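Long-range contacts in N-terminal acetyltransferase-like protein (Chaetomium thermophilum, PDB 5NNP), which probably acts as the helical-repeat auxiliary subunit of a NatA-type N-terminal acetyltransferase, a scaffold for its catalytic partner: residues A[488-493]-A[507-512]; A[512-517]-A[554-559]. One frame throughout, in Å; residues are numbered along the deposited sequence.

Along the chain the two contacts come in series, and both use helix 503-523. Contact 1 closes first, where helix 487-499 turns back through a short connection and 503-523 returns beside it. Contact 2 then spans the two helices 527-534 and 537-547 and brings the start of 554-572 against the next part of the same middle helix. T512 ends one segment and begins the next, but takes part in contact 1 only; the two centres are about 8 Å apart. The contacts neither nest nor cross, but they touch: L490 of contact 1 packs on V513 and I516 of contact 2, and E492 forms a salt bridge with R558. Helices 487-499, 503-523 and 554-572 are thereby tied into one bundle.

Contact 1: A[488-493]-A[507-512]; sequences WFLTED and LKRYHT
L490 and R509 stand opposite each other, their CA atoms 5.7 Å apart, where segments 488-493 and 507-512, on helices 487-499 and 503-523, approach to 8.5 Å between their axes. At 153° between their directions the segments run nearly antiparallel, forming a helical hairpin of the kind that TPR-like solenoids are built from. Backbone and side chain mix at this pair, whose CA atoms are the nearest: the carbonyl O of L490 lies 3.5 Å from CB of R509. L490 sends CD1 to the CG2 methyl of T512 and CD2 toward CD of R509, crossing both side chains at about a right angle. T482 of helix 476-483 also packs on L490 and T512.

The polar link is a salt bridge. A bend at chi2 (-68°) turns CD of R509, and NE beyond it donates to OD2 of D493 at 2.6 Å in a nearly straight bond. OD2 is met on its anti side, with the carboxylate and guanidinium nearly coplanar. A weak second bond from NH2 reaches the same oxygen, and one water joins NH2 to OD2. The other carboxylate oxygen, OD1, is held by N458, which would help fix the turn of the group. At the far end of the contact, OG1 of T512 bonds K508 O at 3.0 Å, on the face of that carbonyl opposite to the one used by T512 N.

Contact 2: A[512-517]-A[554-559]; sequences TVFSIF and PFYFRA
F517 lays its ring against Y556, whose CB sits over one face, 3.6 Å from the ring centroid and displaced toward the rim, in a CH-pi contact. The Y556 ring continues the approach with its edge: CD1 comes to 4.0 Å from CG of F517, and the two rings form a T-shaped pair with planes at 81° and centroids 5.5 Å apart. CZ of F517 also reaches CB of F555, which lies at the edge of the F517 ring and in its plane.

Helices 503-523 and 554-572 run nearly antiparallel here, at 151° with the segment axes 9.6 Å apart, within the alpha-helical solenoid expected of this TPR-clan family. Next to the F517 pair, V513 packs its CG1 methyl on CB of A559 at 3.5 Å. F514 and Y556 meanwhile extend side by side in the same direction, and both have CG anti to the backbone N. CD2 of F514 lies 3.9 Å from CE1 of Y556, and the phenol oxygen comes near the edge of the F514 ring, close to its plane.

Helix 654-668 packs here: I665 touches Y556, and K660 makes a cation-pi contact with F514. Beyond F517, the ring of F555 meets a polar side chain of the chain of another protein edge to face, placing the start of helix 554-572 at a subunit interface.

No hydrogen bond joins the two segments. Cohesion across them comes from aromatic and aliphatic surfaces, while the polar tip of Y556 is satisfied by the carbonyl of F661, so the phenol ties this otherwise apolar contact to helix 654-668.

Contact 1: A[488-493]-A[507-512]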
loop_
_atom_site.group_PDB
_atom_site.type_symbol
_atom_site.label_atom_id
_atom_site.label_comp_id
_atom_site.label_asym_id
_atom_site.label_seq_id
_atom_site.Cartn_x
_atom_site.Cartn_y
_atom_site.Cartn_z
ATOM N N TRP A 488 11.352 -3.962 5.082
ATOM C CA TRP A 488 11.528 -4.727 6.312
ATOM C C TRP A 488 13.023 -4.923 6.558
ATOM O O TRP A 488 13.519 -4.662 7.666
ATOM C CB TRP A 488 10.779 -6.073 6.278
ATOM C CG TRP A 488 11.492 -7.228 5.602
ATOM C CD1 TRP A 488 11.270 -7.702 4.338
ATOM C CD2 TRP A 488 12.529 -8.060 6.162
ATOM N NE1 TRP A 488 12.107 -8.762 4.074
ATOM C CE2 TRP A 488 12.886 -9.001 5.172
ATOM C CE3 TRP A 488 13.196 -8.087 7.393
ATOM C CZ2 TRP A 488 13.867 -9.966 5.385
ATOM C CZ3 TRP A 488 14.176 -9.052 7.599
ATOM C CH2 TRP A 488 14.500 -9.975 6.601
ATOM N N PHE A 489 13.754 -5.323 5.526
ATOM C CA PHE A 489 15.159 -5.608 5.743
ATOM C C PHE A 489 15.925 -4.326 6.035
ATOM O O PHE A 489 16.754 -4.292 6.936
ATOM C CB PHE A 489 15.798 -6.327 4.557
ATOM C CG PHE A 489 17.259 -6.572 4.756
ATOM C CD1 PHE A 489 17.692 -7.631 5.540
ATOM C CD2 PHE A 489 18.204 -5.727 4.207
ATOM C CE1 PHE A 489 19.022 -7.857 5.744
ATOM C CE2 PHE A 489 19.557 -5.954 4.420
ATOM C CZ PHE A 489 19.958 -7.023 5.191
ATOM N N LEU A 490 15.649 -3.277 5.259
ATOM C CA LEU A 490 16.321 -1.994 5.450
ATOM C C LEU A 490 16.110 -1.478 6.875
ATOM O O LEU A 490 17.056 -1.020 7.518
ATOM C CB LEU A 490 15.835 -0.964 4.431
ATOM C CG LEU A 490 16.241 -1.161 2.962
ATOM C CD1 LEU A 490 15.594 -0.105 2.069
ATOM C CD2 LEU A 490 17.736 -1.137 2.788
ATOM N N THR A 491 14.882 -1.580 7.379
ATOM C CA THR A 491 14.590 -1.106 8.732
ATOM C C THR A 491 15.324 -1.947 9.778
ATOM O O THR A 491 15.991 -1.405 10.662
ATOM C CB THR A 491 13.084 -1.125 9.037
ATOM O OG1 THR A 491 12.375 -0.441 8.001
ATOM C CG2 THR A 491 12.804 -0.434 10.354
ATOM N N GLU A 492 15.194 -3.269 9.671
ATOM C CA GLU A 492 15.873 -4.193 10.577
ATOM C C GLU A 492 17.388 -4.006 10.559
ATOM O O GLU A 492 18.042 -3.989 11.597
ATOM C CB GLU A 492 15.527 -5.635 10.206
ATOM C CG GLU A 492 14.141 -6.065 10.642
ATOM C CD GLU A 492 14.011 -6.143 12.144
ATOM O OE1 GLU A 492 12.879 -6.108 12.645
ATOM O OE2 GLU A 492 15.047 -6.256 12.837
ATOM N N ASP A 493 17.946 -3.868 9.363
ATOM C CA ASP A 493 19.376 -3.649 9.209
ATOM C C ASP A 493 19.811 -2.373 9.925
ATOM O O ASP A 493 20.872 -2.331 10.543
ATOM C CB ASP A 493 19.749 -3.575 7.730
ATOM C CG ASP A 493 21.247 -3.658 7.498
ATOM O OD1 ASP A 493 21.919 -4.470 8.170
ATOM O OD2 ASP A 493 21.755 -2.917 6.632
ATOM N N LEU A 507 21.538 5.673 10.052
ATOM C CA LEU A 507 20.850 6.806 9.431
ATOM C C LEU A 507 20.659 6.574 7.928
ATOM O O LEU A 507 19.597 6.881 7.363
ATOM C CB LEU A 507 21.615 8.114 9.674
ATOM C CG LEU A 507 21.569 8.762 11.064
ATOM C CD1 LEU A 507 22.519 9.922 11.115
ATOM C CD2 LEU A 507 20.176 9.226 11.426
ATOM N N LYS A 508 21.691 6.022 7.293
ATOM C CA LYS A 508 21.653 5.772 5.861
ATOM C C LYS A 508 20.453 4.892 5.516
ATOM O O LYS A 508 19.718 5.175 4.567
ATOM C CB LYS A 508 22.953 5.126 5.389
ATOM C CG LYS A 508 23.029 4.893 3.890
ATOM C CD LYS A 508 22.883 6.198 3.132
ATOM C CE LYS A 508 23.194 6.028 1.651
ATOM N NZ LYS A 508 23.282 7.339 0.943
ATOM N N ARG A 509 20.243 3.845 6.309
ATOM C CA ARG A 509 19.102 2.944 6.108
ATOM C C ARG A 509 17.765 3.659 6.277
ATOM O O ARG A 509 16.888 3.556 5.410
ATOM C CB ARG A 509 19.173 1.763 7.074
ATOM C CG ARG A 509 20.436 0.943 6.933
ATOM C CD ARG A 509 20.445 0.204 5.597
ATOM N NE ARG A 509 21.657 -0.592 5.467
ATOM C CZ ARG A 509 22.786 -0.154 4.919
ATOM N NH1 ARG A 509 22.858 1.071 4.437
ATOM N NH2 ARG A 509 23.848 -0.947 4.859
ATOM N N TYR A 510 17.603 4.362 7.400
ATOM C CA TYR A 510 16.371 5.110 7.659
ATOM C C TYR A 510 16.106 6.119 6.525
ATOM O O TYR A 510 14.971 6.248 6.039
ATOM C CB TYR A 510 16.432 5.824 9.017
ATOM C CG TYR A 510 16.714 4.892 10.182
ATOM C CD1 TYR A 510 16.245 3.583 10.173
ATOM C CD2 TYR A 510 17.468 5.311 11.280
ATOM C CE1 TYR A 510 16.498 2.720 11.220
ATOM C CE2 TYR A 510 17.730 4.452 12.336
ATOM C CZ TYR A 510 17.241 3.154 12.303
ATOM O OH TYR A 510 17.497 2.281 13.347
ATOM N N HIS A 511 17.154 6.808 6.081
ATOM C CA HIS A 511 17.006 7.708 4.947
ATOM C C HIS A 511 16.570 6.969 3.676
ATOM O O HIS A 511 15.797 7.499 2.878
ATOM C CB HIS A 511 18.300 8.479 4.698
ATOM C CG HIS A 511 18.431 9.701 5.547
ATOM N ND1 HIS A 511 18.273 10.973 5.046
ATOM C CD2 HIS A 511 18.681 9.842 6.869
ATOM C CE1 HIS A 511 18.431 11.848 6.022
ATOM N NE2 HIS A 511 18.677 11.187 7.138
ATOM N N THR A 512 17.048 5.746 3.491
ATOM C CA THR A 512 16.663 4.982 2.312
ATOM C C THR A 512 15.170 4.629 2.308
ATOM O O THR A 512 14.515 4.714 1.269
ATOM C CB THR A 512 17.520 3.713 2.189
ATOM O OG1 THR A 512 18.863 4.108 1.921
ATOM C CG2 THR A 512 17.044 2.814 1.059
HETATM O O HOH W 1 24.637 -3.773 5.875
#

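Contact 2: A[512-517]-A[554-559]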
loop_
_atom_site.group_PDB
_atom_site.type_symbol
_atom_site.label_atom_id
_atom_site.label_comp_id
_atom_site.label_asym_id
_atom_site.label_seq_id
_atom_site.Cartn_x
_atom_site.Cartn_y
_atom_site.Cartn_z
ATOM N N THR A 512 17.048 5.746 3.491
ATOM C CA THR A 512 16.663 4.982 2.312
ATOM C C THR A 512 15.170 4.629 2.308
ATOM O O THR A 512 14.515 4.714 1.269
ATOM C CB THR A 512 17.520 3.713 2.189
ATOM O OG1 THR A 512 18.863 4.108 1.921
ATOM C CG2 THR A 512 17.044 2.814 1.059
ATOM N N VAL A 513 14.636 4.238 3.460
ATOM C CA VAL A 513 13.203 3.994 3.594
ATOM C C VAL A 513 12.383 5.276 3.340
ATOM O O VAL A 513 11.300 5.242 2.772
ATOM C CB VAL A 513 12.884 3.441 4.987
ATOM C CG1 VAL A 513 11.396 3.444 5.259
ATOM C CG2 VAL A 513 13.472 2.049 5.133
ATOM N N PHE A 514 12.913 6.408 3.769
ATOM C CA PHE A 514 12.275 7.688 3.522
ATOM C C PHE A 514 12.178 7.954 2.001
ATOM O O PHE A 514 11.138 8.384 1.499
ATOM C CB PHE A 514 13.065 8.790 4.246
ATOM C CG PHE A 514 12.458 10.149 4.146
ATOM C CD1 PHE A 514 12.746 10.974 3.058
ATOM C CD2 PHE A 514 11.613 10.621 5.147
ATOM C CE1 PHE A 514 12.198 12.250 2.966
ATOM C CE2 PHE A 514 11.049 11.904 5.062
ATOM C CZ PHE A 514 11.336 12.715 3.968
ATOM N N SER A 515 13.259 7.664 1.277
ATOM C CA SER A 515 13.312 7.847 -0.168
ATOM C C SER A 515 12.400 6.904 -0.940
ATOM O O SER A 515 11.844 7.277 -1.985
ATOM C CB SER A 515 14.727 7.667 -0.659
ATOM O OG SER A 515 15.467 8.840 -0.399
ATOM N N ILE A 516 12.264 5.682 -0.436
ATOM C CA ILE A 516 11.325 4.740 -1.014
ATOM C C ILE A 516 9.925 5.328 -0.956
ATOM O O ILE A 516 9.148 5.166 -1.902
ATOM C CB ILE A 516 11.366 3.375 -0.298
ATOM C CG1 ILE A 516 12.669 2.656 -0.638
ATOM C CG2 ILE A 516 10.205 2.513 -0.704
ATOM C CD1 ILE A 516 12.924 1.434 0.228
ATOM N N PHE A 517 9.606 6.040 0.126
ATOM C CA PHE A 517 8.270 6.623 0.224
ATOM C C PHE A 517 8.138 7.810 -0.727
ATOM O O PHE A 517 7.071 8.035 -1.283
ATOM C CB PHE A 517 7.915 7.001 1.665
ATOM C CG PHE A 517 7.174 5.904 2.390
ATOM C CD1 PHE A 517 5.791 5.856 2.381
ATOM C CD2 PHE A 517 7.861 4.876 3.018
ATOM C CE1 PHE A 517 5.104 4.825 3.024
ATOM C CE2 PHE A 517 7.169 3.829 3.656
ATOM C CZ PHE A 517 5.795 3.815 3.659
ATOM N N PRO A 554 2.378 2.050 8.642
ATOM C CA PRO A 554 3.401 1.754 9.647
ATOM C C PRO A 554 4.778 1.506 9.021
ATOM O O PRO A 554 5.794 1.721 9.688
ATOM C CB PRO A 554 2.866 0.497 10.334
ATOM C CG PRO A 554 1.451 0.527 10.148
ATOM C CD PRO A 554 1.245 1.125 8.756
ATOM N N PHE A 555 4.810 1.113 7.749
ATOM C CA PHE A 555 6.071 0.941 7.023
ATOM C C PHE A 555 6.897 2.225 6.969
ATOM O O PHE A 555 8.133 2.167 7.012
ATOM C CB PHE A 555 5.813 0.429 5.604
ATOM C CG PHE A 555 5.858 -1.063 5.492
ATOM C CD1 PHE A 555 5.753 -1.849 6.615
ATOM C CD2 PHE A 555 6.050 -1.677 4.264
ATOM C CE1 PHE A 555 5.821 -3.226 6.520
ATOM C CE2 PHE A 555 6.121 -3.055 4.157
ATOM C CZ PHE A 555 6.014 -3.829 5.286
ATOM N N TYR A 556 6.221 3.376 6.873
ATOM C CA TYR A 556 6.898 4.664 7.008
ATOM C C TYR A 556 7.207 4.969 8.476
ATOM O O TYR A 556 8.319 5.362 8.825
ATOM C CB TYR A 556 6.063 5.822 6.427
ATOM C CG TYR A 556 6.683 7.170 6.755
ATOM C CD1 TYR A 556 7.641 7.727 5.924
ATOM C CD2 TYR A 556 6.351 7.859 7.927
ATOM C CE1 TYR A 556 8.235 8.941 6.227
ATOM C CE2 TYR A 556 6.936 9.068 8.243
ATOM C CZ TYR A 556 7.880 9.610 7.392
ATOM O OH TYR A 556 8.479 10.817 7.699
ATOM N N PHE A 557 6.201 4.807 9.324
ATOM C CA PHE A 557 6.273 5.282 10.694
ATOM C C PHE A 557 7.440 4.680 11.480
ATOM O O PHE A 557 8.151 5.391 12.173
ATOM C CB PHE A 557 4.956 4.992 11.416
ATOM C CG PHE A 557 4.909 5.538 12.812
ATOM C CD1 PHE A 557 4.421 6.817 13.047
ATOM C CD2 PHE A 557 5.380 4.788 13.886
ATOM C CE1 PHE A 557 4.383 7.342 14.328
ATOM C CE2 PHE A 557 5.353 5.304 15.168
ATOM C CZ PHE A 557 4.849 6.588 15.392
ATOM N N ARG A 558 7.648 3.373 11.353
ATOM C CA ARG A 558 8.688 2.694 12.129
ATOM C C ARG A 558 10.090 3.259 11.856
ATOM O O ARG A 558 10.773 3.732 12.768
ATOM C CB ARG A 558 8.659 1.193 11.851
ATOM C CG ARG A 558 9.598 0.400 12.744
ATOM C CD ARG A 558 9.408 -1.093 12.586
ATOM N NE ARG A 558 10.537 -1.831 13.137
ATOM C CZ ARG A 558 10.777 -3.121 12.913
ATOM N NH1 ARG A 558 9.964 -3.824 12.139
ATOM N NH2 ARG A 558 11.838 -3.699 13.452
ATOM N N ALA A 559 10.510 3.212 10.596
ATOM C CA ALA A 559 11.808 3.747 10.219
ATOM C C ALA A 559 11.905 5.217 10.574
ATOM O O ALA A 559 12.972 5.683 10.960
ATOM C CB ALA A 559 12.064 3.549 8.731
#